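Local atomic coordinates of molinate hydrolase (PDB entry 4UB9), a protein that binds zinc and probably hydrolyses the thiocarbamate pesticide molinate, using an amidohydrolase fold of the TIM-barrel type. Residues V236-I241 / P278-T283; A297-H302 / A427-K432. All blocks are in the same frame, centred on the assembly; numbering follows the deposited sequence.

Contact 1: V236-I241 / P278-T283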
loop_
_atom_site.group_PDB
_atom_site.type_symbol
_atom_site.label_atom_id
_atom_site.label_comp_id
_atom_site.label_asym_id
_atom_site.label_seq_id
_atom_site.Cartn_x
_atom_site.Cartn_y
_atom_site.Cartn_z
ATOM N N VAL A 236 -34.252 -10.635 -14.832
ATOM C CA VAL A 236 -33.084 -11.344 -15.318
ATOM C C VAL A 236 -33.460 -12.573 -16.122
ATOM O O VAL A 236 -34.523 -13.162 -15.911
ATOM C CB VAL A 236 -32.166 -11.736 -14.171
ATOM C CG1 VAL A 236 -31.782 -10.486 -13.380
ATOM C CG2 VAL A 236 -32.812 -12.758 -13.267
ATOM N N ASP A 237 -32.564 -12.994 -17.008
ATOM C CA ASP A 237 -32.765 -14.215 -17.777
ATOM C C ASP A 237 -32.269 -15.482 -17.059
ATOM O O ASP A 237 -32.679 -16.595 -17.351
ATOM C CB ASP A 237 -32.070 -14.093 -19.103
ATOM C CG ASP A 237 -32.581 -12.933 -19.905
ATOM O OD1 ASP A 237 -33.741 -13.016 -20.384
ATOM O OD2 ASP A 237 -31.834 -11.933 -20.064
ATOM N N PHE A 238 -31.396 -15.298 -16.106
ATOM C CA PHE A 238 -30.906 -16.398 -15.274
ATOM C C PHE A 238 -30.281 -15.796 -14.036
ATOM O O PHE A 238 -30.244 -14.569 -13.902
ATOM C CB PHE A 238 -29.932 -17.295 -16.020
ATOM C CG PHE A 238 -28.859 -16.558 -16.740
ATOM C CD1 PHE A 238 -27.736 -16.183 -16.075
ATOM C CD2 PHE A 238 -28.956 -16.265 -18.099
ATOM C CE1 PHE A 238 -26.690 -15.545 -16.728
ATOM C CE2 PHE A 238 -27.932 -15.612 -18.755
ATOM C CZ PHE A 238 -26.798 -15.249 -18.069
ATOM N N CYS A 239 -29.846 -16.644 -13.093
ATOM C CA CYS A 239 -29.326 -16.120 -11.832
ATOM C C CYS A 239 -28.085 -16.826 -11.460
ATOM O O CYS A 239 -28.044 -18.067 -11.444
ATOM C CB CYS A 239 -30.360 -16.293 -10.725
ATOM S SG CYS A 239 -29.805 -15.653 -9.140
ATOM N N LYS A 240 -27.073 -16.056 -11.095
ATOM C CA LYS A 240 -25.772 -16.663 -10.767
ATOM C C LYS A 240 -25.468 -16.372 -9.310
ATOM O O LYS A 240 -25.526 -15.222 -8.878
ATOM C CB LYS A 240 -24.637 -16.133 -11.656
ATOM C CG LYS A 240 -23.298 -16.798 -11.361
ATOM C CD LYS A 240 -22.276 -16.688 -12.479
ATOM C CE LYS A 240 -21.238 -15.613 -12.286
ATOM N NZ LYS A 240 -19.889 -15.977 -12.832
ATOM N N ILE A 241 -25.137 -17.421 -8.579
ATOM C CA ILE A 241 -24.943 -17.318 -7.158
ATOM C C ILE A 241 -23.465 -17.492 -6.853
ATOM O O ILE A 241 -22.849 -18.449 -7.275
ATOM C CB ILE A 241 -25.640 -18.452 -6.355
ATOM C CG1 ILE A 241 -27.126 -18.593 -6.633
ATOM C CG2 ILE A 241 -25.421 -18.252 -4.853
ATOM C CD1 ILE A 241 -27.868 -17.323 -6.449
ATOM N N PRO A 278 -32.829 -20.275 -15.258
ATOM C CA PRO A 278 -31.733 -21.190 -14.961
ATOM C C PRO A 278 -30.856 -20.680 -13.841
ATOM O O PRO A 278 -30.754 -19.469 -13.596
ATOM C CB PRO A 278 -30.923 -21.192 -16.240
ATOM C CG PRO A 278 -31.904 -20.855 -17.283
ATOM C CD PRO A 278 -32.825 -19.855 -16.665
ATOM N N LEU A 279 -30.259 -21.634 -13.172
ATOM C CA LEU A 279 -29.429 -21.383 -12.005
ATOM C C LEU A 279 -27.974 -21.615 -12.344
ATOM O O LEU A 279 -27.602 -22.730 -12.760
ATOM C CB LEU A 279 -29.795 -22.342 -10.875
ATOM C CG LEU A 279 -28.790 -22.406 -9.722
ATOM C CD1 LEU A 279 -28.854 -21.123 -8.904
ATOM C CD2 LEU A 279 -29.075 -23.605 -8.833
ATOM N N LEU A 280 -27.166 -20.572 -12.138
ATOM C CA LEU A 280 -25.721 -20.640 -12.325
ATOM C C LEU A 280 -24.994 -20.523 -11.025
ATOM O O LEU A 280 -25.479 -19.913 -10.101
ATOM C CB LEU A 280 -25.216 -19.523 -13.235
ATOM C CG LEU A 280 -25.206 -19.796 -14.751
ATOM C CD1 LEU A 280 -26.607 -20.077 -15.257
ATOM C CD2 LEU A 280 -24.698 -18.574 -15.442
ATOM N N THR A 281 -23.806 -21.092 -10.963
ATOM C CA THR A 281 -22.969 -21.032 -9.790
ATOM C C THR A 281 -21.578 -20.519 -10.104
ATOM O O THR A 281 -21.067 -20.710 -11.170
ATOM C CB THR A 281 -22.836 -22.403 -9.111
ATOM O OG1 THR A 281 -22.338 -23.347 -10.041
ATOM C CG2 THR A 281 -24.161 -22.883 -8.605
ATOM N N HIS A 282 -20.988 -19.839 -9.146
ATOM C CA HIS A 282 -19.603 -19.476 -9.192
ATOM C C HIS A 282 -18.938 -20.277 -8.090
ATOM O O HIS A 282 -19.330 -20.189 -6.954
ATOM C CB HIS A 282 -19.483 -17.975 -8.985
ATOM C CG HIS A 282 -18.161 -17.525 -8.461
ATOM N ND1 HIS A 282 -17.165 -17.046 -9.270
ATOM C CD2 HIS A 282 -17.685 -17.446 -7.202
ATOM C CE1 HIS A 282 -16.126 -16.713 -8.538
ATOM N NE2 HIS A 282 -16.415 -16.945 -7.278
ATOM N N THR A 283 -17.957 -21.093 -8.437
ATOM C CA THR A 283 -17.288 -21.952 -7.455
ATOM C C THR A 283 -15.792 -21.937 -7.607
ATOM O O THR A 283 -15.285 -21.851 -8.683
ATOM C CB THR A 283 -17.801 -23.415 -7.436
ATOM O OG1 THR A 283 -17.529 -24.058 -8.682
ATOM C CG2 THR A 283 -19.266 -23.465 -7.157
#

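Contact 2: A297-H302 / A427-K432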
loop_
_atom_site.group_PDB
_atom_site.type_symbol
_atom_site.label_atom_id
_atom_site.label_comp_id
_atom_site.label_asym_id
_atom_site.label_seq_id
_atom_site.Cartn_x
_atom_site.Cartn_y
_atom_site.Cartn_z
ATOM N N ALA A 297 -27.240 -27.550 -10.418
ATOM C CA ALA A 297 -27.035 -26.292 -11.143
ATOM C C ALA A 297 -27.174 -26.513 -12.638
ATOM O O ALA A 297 -26.704 -27.502 -13.173
ATOM C CB ALA A 297 -25.672 -25.744 -10.847
ATOM N N ASP A 298 -27.838 -25.593 -13.295
ATOM C CA ASP A 298 -27.983 -25.635 -14.757
ATOM C C ASP A 298 -26.650 -25.405 -15.460
ATOM O O ASP A 298 -26.393 -25.950 -16.516
ATOM C CB ASP A 298 -28.992 -24.580 -15.221
ATOM C CG ASP A 298 -30.404 -24.906 -14.760
ATOM O OD1 ASP A 298 -31.030 -25.717 -15.434
ATOM O OD2 ASP A 298 -30.849 -24.419 -13.706
ATOM N N LEU A 299 -25.835 -24.536 -14.888
ATOM C CA LEU A 299 -24.525 -24.295 -15.427
ATOM C C LEU A 299 -23.577 -23.867 -14.325
ATOM O O LEU A 299 -23.829 -22.920 -13.601
ATOM C CB LEU A 299 -24.576 -23.257 -16.553
ATOM C CG LEU A 299 -23.214 -22.992 -17.219
ATOM C CD1 LEU A 299 -22.680 -24.235 -17.909
ATOM C CD2 LEU A 299 -23.347 -21.861 -18.215
ATOM N N MET A 300 -22.442 -24.538 -14.277
ATOM C CA MET A 300 -21.409 -24.262 -13.300
ATOM C C MET A 300 -20.212 -23.522 -13.932
ATOM O O MET A 300 -19.415 -24.093 -14.680
ATOM C CB MET A 300 -20.986 -25.579 -12.657
ATOM C CG MET A 300 -22.138 -26.156 -11.849
ATOM S SD MET A 300 -21.808 -27.772 -11.164
ATOM C CE MET A 300 -21.778 -28.713 -12.687
ATOM N N ILE A 301 -20.077 -22.251 -13.585
ATOM C CA ILE A 301 -19.031 -21.398 -14.139
ATOM C C ILE A 301 -17.659 -21.728 -13.536
ATOM O O ILE A 301 -17.516 -21.962 -12.332
ATOM C CB ILE A 301 -19.350 -19.929 -13.964
ATOM C CG1 ILE A 301 -20.733 -19.611 -14.515
ATOM C CG2 ILE A 301 -18.322 -19.049 -14.647
ATOM C CD1 ILE A 301 -20.906 -19.825 -16.005
ATOM N N HIS A 302 -16.679 -21.789 -14.414
ATOM C CA HIS A 302 -15.275 -22.190 -14.113
ATOM C C HIS A 302 -15.184 -23.330 -13.125
ATOM O O HIS A 302 -14.577 -23.246 -12.077
ATOM C CB HIS A 302 -14.308 -21.030 -13.830
ATOM C CG HIS A 302 -14.789 -20.041 -12.832
ATOM N ND1 HIS A 302 -14.978 -20.348 -11.502
ATOM C CD2 HIS A 302 -15.018 -18.710 -12.946
ATOM C CE1 HIS A 302 -15.374 -19.264 -10.855
ATOM N NE2 HIS A 302 -15.404 -18.256 -11.705
ATOM N N ALA A 427 -26.622 -23.255 -25.291
ATOM C CA ALA A 427 -28.030 -23.064 -25.525
ATOM C C ALA A 427 -28.845 -24.035 -24.679
ATOM O O ALA A 427 -29.901 -23.683 -24.156
ATOM C CB ALA A 427 -28.356 -23.261 -26.993
ATOM N N LYS A 428 -28.364 -25.269 -24.583
ATOM C CA LYS A 428 -29.055 -26.275 -23.779
ATOM C C LYS A 428 -28.995 -25.944 -22.290
ATOM O O LYS A 428 -30.009 -25.917 -21.616
ATOM C CB LYS A 428 -28.464 -27.667 -23.998
ATOM C CG LYS A 428 -28.683 -28.250 -25.390
ATOM C CD LYS A 428 -28.851 -29.760 -25.317
ATOM C CE LYS A 428 -29.023 -30.402 -26.676
ATOM N NZ LYS A 428 -27.675 -30.607 -27.217
ATOM N N ALA A 429 -27.797 -25.646 -21.812
ATOM C CA ALA A 429 -27.600 -25.287 -20.427
ATOM C C ALA A 429 -28.526 -24.164 -19.980
ATOM O O ALA A 429 -29.084 -24.191 -18.868
ATOM C CB ALA A 429 -26.167 -24.883 -20.154
ATOM N N TYR A 430 -28.675 -23.184 -20.850
ATOM C CA TYR A 430 -29.472 -21.992 -20.563
ATOM C C TYR A 430 -30.950 -22.153 -20.972
ATOM O O TYR A 430 -31.763 -21.225 -20.872
ATOM C CB TYR A 430 -28.854 -20.776 -21.224
ATOM C CG TYR A 430 -27.602 -20.180 -20.565
ATOM C CD1 TYR A 430 -27.704 -19.363 -19.447
ATOM C CD2 TYR A 430 -26.335 -20.376 -21.098
ATOM C CE1 TYR A 430 -26.583 -18.811 -18.852
ATOM C CE2 TYR A 430 -25.199 -19.829 -20.500
ATOM C CZ TYR A 430 -25.325 -19.029 -19.392
ATOM O OH TYR A 430 -24.228 -18.458 -18.821
ATOM N N ARG A 431 -31.279 -23.349 -21.448
ATOM C CA ARG A 431 -32.686 -23.715 -21.827
ATOM C C ARG A 431 -33.206 -22.826 -22.955
ATOM O O ARG A 431 -34.308 -22.326 -22.915
ATOM C CB ARG A 431 -33.595 -23.746 -20.579
ATOM C CG ARG A 431 -33.019 -24.706 -19.518
ATOM C CD ARG A 431 -34.008 -25.272 -18.509
ATOM N NE ARG A 431 -34.661 -24.207 -17.742
ATOM C CZ ARG A 431 -34.492 -23.926 -16.439
ATOM N NH1 ARG A 431 -33.678 -24.639 -15.652
ATOM N NH2 ARG A 431 -35.154 -22.893 -15.924
ATOM N N LYS A 432 -32.337 -22.612 -23.940
ATOM C CA LYS A 432 -32.656 -21.826 -25.118
ATOM C C LYS A 432 -32.492 -22.647 -26.374
ATOM O O LYS A 432 -32.593 -22.107 -27.470
ATOM C CB LYS A 432 -31.741 -20.633 -25.265
ATOM C CG LYS A 432 -31.809 -19.619 -24.139
ATOM C CD LYS A 432 -33.080 -18.829 -24.219
ATOM C CE LYS A 432 -33.093 -17.851 -23.085
ATOM N NZ LYS A 432 -34.333 -17.054 -23.185
#

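Contact 1: V236-I241 / P278-T283
L280 is the main bump of this contact. It fills the hollow between the F238 ring and the K240 chain. Its CD2 meets F238 CE1 at 3.8 Å, obliquely to the ring. Its CB lies 3.8 Å from K240 CB. F238 holds CG in the crowded position between backbone N and carbonyl carbon (chi1 48°), which puts the ring beside L280. F238 CB rests 3.9 Å from P278 CD. On the face of C239, L279 and I241, L279 CD1 nestles against I241 CG1, and helix 262-275 covers this side.

The backbones run parallel, as neighbouring strands of the barrel joined by a beta-alpha-beta crossover. Four N-H...O bonds join them: C239 N to P278 O, L280 N to C239 O, I241 N to L280 O and H282 N to I241 O. The straightest is L280 N to C239 O (2.7 Å, 171°).

H282 binds zinc through ND1, while its NE2 is bonded to D245 O. K240 NZ lies 4.6 Å from H282 ND1 without touching it. So near a histidine that binds zinc, the buried amine would probably be harder to protonate than one in water.

Contact 2: A297-H302 / A427-K432
This is a strand-to-helix-end contact with a salt bridge at its margin and an apolar patch inside. The start of strand 299-301 meets the C-terminal end of helix 424-429. D298 and L299 carry the strand side, and A429, Y430 and R431 the other.

L299 extends CG anti to its backbone N (chi1 -178°) and parts its two methyls between two partners. CD1 faces A429 CB at 4.2 Å. CD2 lies 3.6 Å from Y430 CE2 and equally near Y430 OH, crossing the ring obliquely. A429 CB lies off the tip of the D298 carbonyl, 3.8 Å from D298 O.

Strand 299-301 belongs to the parallel sheet of the TIM barrel, next to strand 279-282, and M300 pairs on its other side with W325 and E327. The Y430 ring reaches in near the beginnings of these strands. There it stacks on F142 and meets F238, and its hydroxyl is bonded to G96 O.

The helix ends in a Schellman motif. R431 takes positive phi (62°), K432 N bonds back to A427 O at 2.7 Å, and R431 N bonds to K428 O. This turn sends the R431 chain, bent at chi3, across to D298 at about a right angle. R431 NH1 reaches D298 OD1 at 2.9 Å in a salt bridge. OD1 lies near the guanidinium plane, at its edge, but the hydrogen bond is weak, with carboxylate and guanidinium planes 72° apart. D298 OD2 has its strongest partner in R273, a second salt bridge, and also bonds L279 N. An alanine here would remove the carboxylate and all three of these ties, and would probably loosen the strand start against the R431 turn. The exposed R431 puts its bridge on the solvent side of buried L299 and Y430.

How the contacts relate
The two contacts meet in one barrel sheet through strand 279-282 of contact 1 and strand 299-301 of contact 2, their centres about 9 Å apart. There I301 N lies 3.0 Å from T281 O, a probable hydrogen bond. At the strand beginnings, D298 OD2 of contact 2 reaches L279 N of contact 1 at 2.9 Å. At the other end, each contact supplies one zinc ligand: H282 ND1 and H302 NE2 are 3.2 Å apart, both bound to the ion, with the imidazole planes about 80° apart. The Y430 side chain stays about 12 Å from the zinc, nearest atoms, so the helix-end side of contact 2 lies away from the metal that H302 binds.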